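Local coordinates for protein poly A polymerase (Aquifex aeolicus, PDB 4WBY) that adds the terminal adenosine to tRNAs ending in CC, using ATP and magnesium, and so completes their CCA 3' end, at residues W44-V50 with K84-A90; N123-I127 with T136-Y140; A90-R94 with P108-D114. All blocks are in the same frame, centred on the assembly; numbering follows the deposited sequence.

Contact 1 of 3, residues W44-V50 with K84-A90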
loop_
_atom_site.group_PDB
_atom_site.type_symbol
_atom_site.label_atom_id
_atom_site.label_comp_id
_atom_site.label_asym_id
_atom_site.label_seq_id
_atom_site.Cartn_x
_atom_site.Cartn_y
_atom_site.Cartn_z
ATOM N N TRP A 44 -3.876 0.343 15.937
ATOM C CA TRP A 44 -3.264 1.386 16.753
ATOM C C TRP A 44 -3.579 2.782 16.259
ATOM O O TRP A 44 -3.261 3.763 16.931
ATOM C CB TRP A 44 -1.749 1.187 16.820
ATOM C CG TRP A 44 -1.408 -0.032 17.589
ATOM C CD1 TRP A 44 -1.088 -1.262 17.086
ATOM C CD2 TRP A 44 -1.415 -0.167 19.013
ATOM N NE1 TRP A 44 -0.872 -2.147 18.115
ATOM C CE2 TRP A 44 -1.064 -1.499 19.308
ATOM C CE3 TRP A 44 -1.667 0.715 20.068
ATOM C CZ2 TRP A 44 -0.967 -1.972 20.615
ATOM C CZ3 TRP A 44 -1.568 0.246 21.364
ATOM C CH2 TRP A 44 -1.219 -1.084 21.627
ATOM N N ASP A 45 -4.202 2.860 15.088
ATOM C CA ASP A 45 -4.621 4.120 14.498
ATOM C C ASP A 45 -6.138 4.158 14.552
ATOM O O ASP A 45 -6.805 3.407 13.840
ATOM C CB ASP A 45 -4.121 4.252 13.051
ATOM C CG ASP A 45 -2.606 4.412 12.949
ATOM O OD1 ASP A 45 -1.888 4.187 13.946
ATOM O OD2 ASP A 45 -2.127 4.755 11.849
ATOM N N VAL A 46 -6.684 5.004 15.417
ATOM C CA VAL A 46 -8.119 5.041 15.629
ATOM C C VAL A 46 -8.705 6.360 15.156
ATOM O O VAL A 46 -8.227 7.435 15.541
ATOM C CB VAL A 46 -8.467 4.830 17.117
ATOM C CG1 VAL A 46 -9.976 4.675 17.321
ATOM C CG2 VAL A 46 -7.732 3.617 17.669
ATOM N N ASP A 47 -9.743 6.261 14.323
ATOM C CA ASP A 47 -10.432 7.425 13.776
ATOM C C ASP A 47 -11.790 7.595 14.435
ATOM O O ASP A 47 -12.573 6.642 14.511
ATOM C CB ASP A 47 -10.607 7.294 12.262
ATOM C CG ASP A 47 -9.292 7.145 11.533
ATOM O OD1 ASP A 47 -8.269 7.671 12.024
ATOM O OD2 ASP A 47 -9.286 6.498 10.458
ATOM N N PHE A 48 -12.050 8.800 14.930
ATOM C CA PHE A 48 -13.340 9.142 15.523
ATOM C C PHE A 48 -14.075 10.173 14.698
ATOM O O PHE A 48 -13.454 11.080 14.138
ATOM C CB PHE A 48 -13.181 9.718 16.935
ATOM C CG PHE A 48 -12.689 8.748 17.958
ATOM C CD1 PHE A 48 -11.331 8.575 18.174
ATOM C CD2 PHE A 48 -13.588 8.052 18.760
ATOM C CE1 PHE A 48 -10.869 7.696 19.146
ATOM C CE2 PHE A 48 -13.128 7.176 19.736
ATOM C CZ PHE A 48 -11.767 7.004 19.931
ATOM N N VAL A 49 -15.400 10.064 14.668
ATOM C CA VAL A 49 -16.242 11.129 14.150
ATOM C C VAL A 49 -17.059 11.673 15.308
ATOM O O VAL A 49 -17.571 10.915 16.144
ATOM C CB VAL A 49 -17.156 10.656 12.994
ATOM C CG1 VAL A 49 -18.303 11.643 12.738
ATOM C CG2 VAL A 49 -16.338 10.483 11.735
ATOM N N VAL A 50 -17.148 12.995 15.369
ATOM C CA VAL A 50 -17.882 13.674 16.419
ATOM C C VAL A 50 -19.049 14.417 15.803
ATOM O O VAL A 50 -18.878 15.134 14.821
ATOM C CB VAL A 50 -16.976 14.659 17.188
ATOM C CG1 VAL A 50 -17.749 15.377 18.316
ATOM C CG2 VAL A 50 -15.746 13.927 17.733
ATOM N N LYS A 84 1.023 4.526 22.286
ATOM C CA LYS A 84 1.147 3.941 20.954
ATOM C C LYS A 84 -0.051 4.231 20.043
ATOM O O LYS A 84 -0.042 3.873 18.859
ATOM C CB LYS A 84 1.344 2.427 21.073
ATOM C CG LYS A 84 2.641 2.030 21.753
ATOM C CD LYS A 84 3.831 2.347 20.868
ATOM C CE LYS A 84 5.141 1.931 21.522
ATOM N NZ LYS A 84 6.298 2.140 20.612
ATOM N N LEU A 85 -1.082 4.866 20.590
ATOM C CA LEU A 85 -2.308 5.144 19.833
ATOM C C LEU A 85 -2.263 6.455 19.058
ATOM O O LEU A 85 -2.108 7.523 19.647
ATOM C CB LEU A 85 -3.510 5.189 20.768
ATOM C CG LEU A 85 -3.957 3.873 21.378
ATOM C CD1 LEU A 85 -5.008 4.166 22.441
ATOM C CD2 LEU A 85 -4.521 2.965 20.297
ATOM N N LYS A 86 -2.434 6.377 17.746
ATOM C CA LYS A 86 -2.573 7.576 16.928
ATOM C C LYS A 86 -4.051 7.836 16.717
ATOM O O LYS A 86 -4.762 6.984 16.171
ATOM C CB LYS A 86 -1.851 7.423 15.587
ATOM C CG LYS A 86 -0.345 7.322 15.749
ATOM C CD LYS A 86 0.353 7.160 14.405
ATOM C CE LYS A 86 0.137 8.381 13.525
ATOM N NZ LYS A 86 0.907 8.300 12.252
ATOM N N LEU A 87 -4.508 9.003 17.159
ATOM C CA LEU A 87 -5.921 9.339 17.144
ATOM C C LEU A 87 -6.244 10.467 16.173
ATOM O O LEU A 87 -5.532 11.473 16.094
ATOM C CB LEU A 87 -6.381 9.733 18.552
ATOM C CG LEU A 87 -6.025 8.760 19.674
ATOM C CD1 LEU A 87 -6.397 9.376 21.013
ATOM C CD2 LEU A 87 -6.698 7.401 19.482
ATOM N N GLU A 88 -7.336 10.299 15.440
ATOM C CA GLU A 88 -7.886 11.367 14.622
ATOM C C GLU A 88 -9.317 11.628 15.058
ATOM O O GLU A 88 -10.078 10.686 15.279
ATOM C CB GLU A 88 -7.854 11.007 13.139
ATOM C CG GLU A 88 -8.617 12.002 12.286
ATOM C CD GLU A 88 -8.782 11.542 10.858
ATOM O OE1 GLU A 88 -7.758 11.457 10.150
ATOM O OE2 GLU A 88 -9.933 11.264 10.444
ATOM N N PHE A 89 -9.672 12.905 15.179
ATOM C CA PHE A 89 -11.030 13.325 15.489
ATOM C C PHE A 89 -11.537 14.218 14.372
ATOM O O PHE A 89 -10.903 15.218 14.046
ATOM C CB PHE A 89 -11.082 14.064 16.829
ATOM C CG PHE A 89 -10.800 13.186 17.997
ATOM C CD1 PHE A 89 -9.497 12.927 18.389
ATOM C CD2 PHE A 89 -11.837 12.584 18.688
ATOM C CE1 PHE A 89 -9.242 12.096 19.458
ATOM C CE2 PHE A 89 -11.585 11.746 19.752
ATOM C CZ PHE A 89 -10.290 11.510 20.141
ATOM N N ALA A 90 -12.669 13.857 13.786
ATOM C CA ALA A 90 -13.230 14.614 12.676
ATOM C C ALA A 90 -14.668 14.984 12.966
ATOM O O ALA A 90 -15.415 14.206 13.538
ATOM C CB ALA A 90 -13.140 13.822 11.368
HETATM O O HOH W 1 0.116 4.245 16.259
HETATM O O HOH W 2 0.194 5.470 10.972
HETATM O O HOH W 3 -5.715 7.613 13.394
HETATM O O HOH W 4 -6.524 8.515 10.360
HETATM O O HOH W 5 -12.225 10.334 11.607
#

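Contact 2 of 3, residues N123-I127 with T136-Y140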
loop_
_atom_site.group_PDB
_atom_site.type_symbol
_atom_site.label_atom_id
_atom_site.label_comp_id
_atom_site.label_asym_id
_atom_site.label_seq_id
_atom_site.Cartn_x
_atom_site.Cartn_y
_atom_site.Cartn_z
ATOM N N ASN A 123 -16.633 -0.191 4.703
ATOM C CA ASN A 123 -15.888 0.946 5.253
ATOM C C ASN A 123 -16.784 2.036 5.829
ATOM O O ASN A 123 -16.305 3.120 6.197
ATOM C CB ASN A 123 -14.991 1.567 4.176
ATOM C CG ASN A 123 -13.931 0.617 3.687
ATOM O OD1 ASN A 123 -13.556 -0.329 4.382
ATOM N ND2 ASN A 123 -13.432 0.862 2.475
ATOM N N ALA A 124 -18.077 1.752 5.919
ATOM C CA ALA A 124 -19.043 2.779 6.271
ATOM C C ALA A 124 -19.773 2.455 7.571
ATOM O O ALA A 124 -20.893 2.904 7.786
ATOM C CB ALA A 124 -20.040 2.972 5.137
ATOM N N MET A 125 -19.129 1.691 8.445
ATOM C CA MET A 125 -19.701 1.383 9.753
ATOM C C MET A 125 -19.073 2.205 10.863
ATOM O O MET A 125 -18.013 2.813 10.687
ATOM C CB MET A 125 -19.555 -0.104 10.059
ATOM C CG MET A 125 -20.400 -0.953 9.110
ATOM S SD MET A 125 -20.237 -2.730 9.355
ATOM C CE MET A 125 -18.634 -3.014 8.622
ATOM N N ALA A 126 -19.737 2.219 12.012
ATOM C CA ALA A 126 -19.247 2.948 13.174
ATOM C C ALA A 126 -19.466 2.134 14.441
ATOM O O ALA A 126 -20.299 1.223 14.474
ATOM C CB ALA A 126 -19.942 4.297 13.290
ATOM N N ILE A 127 -18.702 2.461 15.477
ATOM C CA ILE A 127 -18.930 1.917 16.805
ATOM C C ILE A 127 -19.213 3.072 17.746
ATOM O O ILE A 127 -18.391 3.982 17.881
ATOM C CB ILE A 127 -17.713 1.117 17.323
ATOM C CG1 ILE A 127 -17.395 -0.040 16.373
ATOM C CG2 ILE A 127 -17.980 0.594 18.738
ATOM C CD1 ILE A 127 -16.004 -0.629 16.559
ATOM N N THR A 136 -22.045 -0.313 20.551
ATOM C CA THR A 136 -23.023 -0.629 19.508
ATOM C C THR A 136 -22.415 -0.475 18.116
ATOM O O THR A 136 -21.818 0.556 17.798
ATOM C CB THR A 136 -24.270 0.261 19.617
ATOM O OG1 THR A 136 -24.901 0.028 20.877
ATOM C CG2 THR A 136 -25.254 -0.038 18.507
ATOM N N LEU A 137 -22.575 -1.509 17.291
ATOM C CA LEU A 137 -22.157 -1.452 15.899
ATOM C C LEU A 137 -23.251 -0.772 15.099
ATOM O O LEU A 137 -24.378 -1.263 15.024
ATOM C CB LEU A 137 -21.868 -2.846 15.346
ATOM C CG LEU A 137 -21.426 -2.915 13.881
ATOM C CD1 LEU A 137 -20.076 -2.253 13.667
ATOM C CD2 LEU A 137 -21.372 -4.369 13.453
ATOM N N ILE A 138 -22.917 0.382 14.536
ATOM C CA ILE A 138 -23.845 1.163 13.735
ATOM C C ILE A 138 -23.581 0.829 12.279
ATOM O O ILE A 138 -22.523 1.139 11.734
ATOM C CB ILE A 138 -23.683 2.664 14.002
ATOM C CG1 ILE A 138 -23.962 2.953 15.484
ATOM C CG2 ILE A 138 -24.601 3.479 13.102
ATOM C CD1 ILE A 138 -23.489 4.296 15.933
ATOM N N ASP A 139 -24.548 0.168 11.666
ATOM C CA ASP A 139 -24.391 -0.377 10.328
ATOM C C ASP A 139 -25.659 -0.094 9.542
ATOM O O ASP A 139 -26.616 -0.875 9.583
ATOM C CB ASP A 139 -24.094 -1.875 10.407
ATOM C CG ASP A 139 -23.938 -2.519 9.057
ATOM O OD1 ASP A 139 -23.782 -1.803 8.043
ATOM O OD2 ASP A 139 -23.971 -3.762 9.033
ATOM N N TYR A 140 -25.673 1.056 8.871
ATOM C CA TYR A 140 -26.841 1.501 8.119
ATOM C C TYR A 140 -26.973 0.876 6.743
ATOM O O TYR A 140 -28.063 0.880 6.173
ATOM C CB TYR A 140 -26.819 3.021 7.929
ATOM C CG TYR A 140 -26.919 3.841 9.193
ATOM C CD1 TYR A 140 -28.065 3.805 9.980
ATOM C CD2 TYR A 140 -25.885 4.682 9.577
ATOM C CE1 TYR A 140 -28.165 4.565 11.130
ATOM C CE2 TYR A 140 -25.978 5.450 10.728
ATOM C CZ TYR A 140 -27.119 5.385 11.500
ATOM O OH TYR A 140 -27.217 6.145 12.640
HETATM O O HOH W 6 -23.246 2.535 9.298
#

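Contact 3 of 3, residues A90-R94 with P108-D114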
loop_
_atom_site.group_PDB
_atom_site.type_symbol
_atom_site.label_atom_id
_atom_site.label_comp_id
_atom_site.label_asym_id
_atom_site.label_seq_id
_atom_site.Cartn_x
_atom_site.Cartn_y
_atom_site.Cartn_z
ATOM N N ALA A 90 -12.669 13.857 13.786
ATOM C CA ALA A 90 -13.230 14.614 12.676
ATOM C C ALA A 90 -14.668 14.984 12.966
ATOM O O ALA A 90 -15.415 14.206 13.538
ATOM C CB ALA A 90 -13.140 13.822 11.368
ATOM N N THR A 91 -15.038 16.196 12.591
ATOM C CA THR A 91 -16.415 16.643 12.689
ATOM C C THR A 91 -17.242 15.936 11.615
ATOM O O THR A 91 -16.821 15.855 10.461
ATOM C CB THR A 91 -16.492 18.177 12.528
ATOM O OG1 THR A 91 -15.708 18.805 13.554
ATOM C CG2 THR A 91 -17.927 18.675 12.611
ATOM N N ALA A 92 -18.408 15.414 11.990
ATOM C CA ALA A 92 -19.319 14.795 11.014
ATOM C C ALA A 92 -19.639 15.773 9.894
ATOM O O ALA A 92 -19.985 16.917 10.164
ATOM C CB ALA A 92 -20.610 14.341 11.694
ATOM N N ARG A 93 -19.524 15.332 8.642
ATOM C CA ARG A 93 -19.815 16.214 7.512
ATOM C C ARG A 93 -20.544 15.484 6.390
ATOM O O ARG A 93 -20.333 14.295 6.175
ATOM C CB ARG A 93 -18.526 16.843 6.978
ATOM C CG ARG A 93 -17.452 15.843 6.585
ATOM C CD ARG A 93 -16.248 16.546 5.978
ATOM N NE ARG A 93 -15.160 15.619 5.669
ATOM C CZ ARG A 93 -15.022 14.986 4.509
ATOM N NH1 ARG A 93 -15.905 15.173 3.536
ATOM N NH2 ARG A 93 -13.998 14.163 4.321
ATOM N N ARG A 94 -21.407 16.200 5.678
ATOM C CA ARG A 94 -22.212 15.576 4.636
ATOM C C ARG A 94 -21.506 15.621 3.287
ATOM O O ARG A 94 -21.968 15.014 2.322
ATOM C CB ARG A 94 -23.588 16.244 4.546
ATOM C CG ARG A 94 -23.557 17.745 4.377
ATOM C CD ARG A 94 -24.960 18.290 4.175
ATOM N NE ARG A 94 -25.860 17.899 5.257
ATOM C CZ ARG A 94 -26.022 18.597 6.377
ATOM N NH1 ARG A 94 -25.346 19.721 6.557
ATOM N NH2 ARG A 94 -26.860 18.173 7.314
ATOM N N PRO A 108 -26.552 20.678 11.503
ATOM C CA PRO A 108 -25.266 20.017 11.253
ATOM C C PRO A 108 -25.441 18.585 10.765
ATOM O O PRO A 108 -26.531 18.025 10.887
ATOM C CB PRO A 108 -24.585 20.047 12.621
ATOM C CG PRO A 108 -25.717 20.063 13.593
ATOM C CD PRO A 108 -26.794 20.887 12.942
ATOM N N ALA A 109 -24.373 18.003 10.231
ATOM C CA ALA A 109 -24.440 16.666 9.661
ATOM C C ALA A 109 -24.589 15.596 10.736
ATOM O O ALA A 109 -23.980 15.673 11.807
ATOM C CB ALA A 109 -23.203 16.388 8.812
ATOM N N SER A 110 -25.416 14.602 10.438
ATOM C CA SER A 110 -25.541 13.430 11.290
ATOM C C SER A 110 -24.427 12.440 10.979
ATOM O O SER A 110 -23.799 12.510 9.915
ATOM C CB SER A 110 -26.896 12.764 11.079
ATOM O OG SER A 110 -26.952 12.176 9.789
ATOM N N LEU A 111 -24.193 11.509 11.898
ATOM C CA LEU A 111 -23.298 10.394 11.625
ATOM C C LEU A 111 -23.684 9.674 10.331
ATOM O O LEU A 111 -22.818 9.354 9.515
ATOM C CB LEU A 111 -23.300 9.409 12.791
ATOM C CG LEU A 111 -22.487 8.132 12.583
ATOM C CD1 LEU A 111 -20.991 8.434 12.509
ATOM C CD2 LEU A 111 -22.787 7.155 13.694
ATOM N N LYS A 112 -24.980 9.428 10.134
ATOM C CA LYS A 112 -25.425 8.681 8.959
ATOM C C LYS A 112 -25.036 9.409 7.672
ATOM O O LYS A 112 -24.616 8.785 6.695
ATOM C CB LYS A 112 -26.940 8.440 9.006
ATOM C CG LYS A 112 -27.477 7.591 7.851
ATOM C CD LYS A 112 -28.938 7.201 8.092
ATOM C CE LYS A 112 -29.496 6.340 6.969
ATOM N NZ LYS A 112 -30.962 6.095 7.145
ATOM N N GLU A 113 -25.153 10.731 7.682
ATOM C CA GLU A 113 -24.760 11.535 6.534
ATOM C C GLU A 113 -23.252 11.489 6.310
ATOM O O GLU A 113 -22.783 11.497 5.170
ATOM C CB GLU A 113 -25.231 12.972 6.715
ATOM C CG GLU A 113 -26.730 13.112 6.565
ATOM C CD GLU A 113 -27.220 14.520 6.827
ATOM O OE1 GLU A 113 -26.875 15.092 7.881
ATOM O OE2 GLU A 113 -27.952 15.052 5.972
ATOM N N ASP A 114 -22.495 11.422 7.399
ATOM C CA ASP A 114 -21.045 11.297 7.301
ATOM C C ASP A 114 -20.613 9.919 6.783
ATOM O O ASP A 114 -19.594 9.783 6.104
ATOM C CB ASP A 114 -20.407 11.557 8.661
ATOM C CG ASP A 114 -18.903 11.509 8.609
ATOM O OD1 ASP A 114 -18.341 10.422 8.864
ATOM O OD2 ASP A 114 -18.281 12.556 8.311
HETATM O O HOH W 7 -16.011 13.234 9.344
HETATM O O HOH W 8 -23.651 12.835 3.015
#

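Contact 1 of 3, residues W44-V50 with K84-A90
Two parallel strands, 45-50 and 85-90, run side by side with axes 4.7 Å apart at closest and directions 20° apart. Six backbone hydrogen bonds join them, from K86 N to W44 O (2.9 Å) to V50 N to A90 O (2.8 Å). On the apolar face the side chains interlock. L85 CD2 fills the corner between W44 and V46, 3.6 Å from W44 CE3 and 4.2 Å from V46 CG2. One step on, L87 CD2 sits between V46 CB (3.9 Å) and the edge of the F48 ring (CE1, 4.2 Å). The F48 and F89 rings lie nearly parallel (4°) but slid apart, centroids 4.8 Å from each other, and V50 CG2 meets the F89 edge at CD2, 4.2 Å away. Helices 7-22 and 54-65 cover this face. Round D45, K86, D47 and E88 the other face is polar and wet, with V49 beside A90 at its end: D45 OD1 rests on K86 CB and D47 OD1 on E88 CB (3.6 and 3.5 Å), while water 4 bridges D47 OD1 (2.6 Å) and E88 OE1 (3.2 Å). D45 and D47 are the inferred Mg2+ ligands, and two aspartates with one residue between them on a central strand mark this family's nucleotidyltransferase head domain.

Contact 2 of 3, residues N123-I127 with T136-Y140
A126 and I138 meet at the middle of this short antiparallel hairpin, their CB atoms 4.1 Å apart, and L111 of helix 111-116 covers both. On the opposite face of the sheet the L137 side chain reaches across, so that its CD1 lies 4.2 Å from M125 CB and 4.4 Å from I127 CG1; V34 of helix 32-38 packs against all three. Between these two layers runs the backbone. A126 and I138 form a hydrogen-bonded pair, A126 N to I138 O at 3.0 Å and I138 N to A126 O at 2.8 Å, and I127 CA makes a CA-H...O contact with T136 O (3.3 Å). Past the pair the chains spread, and water 6 spans the gap: it donates to A124 O (2.8 Å) and I138 O (2.9 Å) and accepts from Y140 N (2.9 Å). At this edge D139 OD1 touches M125 CG at 3.6 Å, but its carboxylate is held by the backbone NH groups of G143 and L144. Within these segments, then, one hydrogen-bonded pair is flanked by apolar contacts on both faces, and the polar groups at the edge are satisfied by water and by main-chain NH groups.

Contact 3 of 3, residues A90-R94 with P108-D114
Next to the ATP site of the head domain, the end of strand 85-91 and the loop after it pack against the start of helix 111-116. One main link is D114, whose OD2 accepts a hydrogen bond from R93 N (3.1 Å). Water 7 adds a second link, donating to D114 OD2 (2.6 Å) and to T91 O (3.0 Å). The same carboxylate forms salt bridges with R117 and with R118, an ATP-binding residue, so this loop is tied to the charged network beside the nucleotide pocket. R93 O in turn takes a CA-H...O contact from D114 CA at 3.3 Å.

The helix opens with a capping box: S110, at the N-cap, accepts from E113 N through its OG (3.1 Å), and E113 OE1 accepts from S110 N (3.0 Å). That glutamate oxygen is shared with the loop. R94 NH2 approaches E113 OE1 at 3.1 Å in a salt bridge whose hydrogen bond is weak, and one face of the R94 guanidinium lies over A109 CA. The A109 methyl fills the hollow beside the loop, with its CB 3.5 Å from A92 O and 3.6 Å from R93 CA; its apolar partner is A92 CB, 4.4 Å away. Water 8 joins R94 O (2.8 Å) to E113 O (2.7 Å).

How the contacts relate
All three contacts belong to the head domain and reach one mixed sheet, in the chain order contact 1, contact 3, contact 2. Contact 1 pairs strands 45-51 and 85-91 inside the sheet; contact 2 adds strands 126-128 and 137-138 beyond strand 26-30, with 137-138 outermost. Their centres are 16 Å apart and they do not touch. Contact 3, with its centre about 16 Å from that of contact 1 and 13 Å from that of contact 2, bridges them: it shares A90 with contact 1, V49 packs on A92 and D114, and L111 reaches I138 and A126. Helix 111-116 thus connects the strand carrying the inferred magnesium ligands with the hairpin that follows ATP-binding N123.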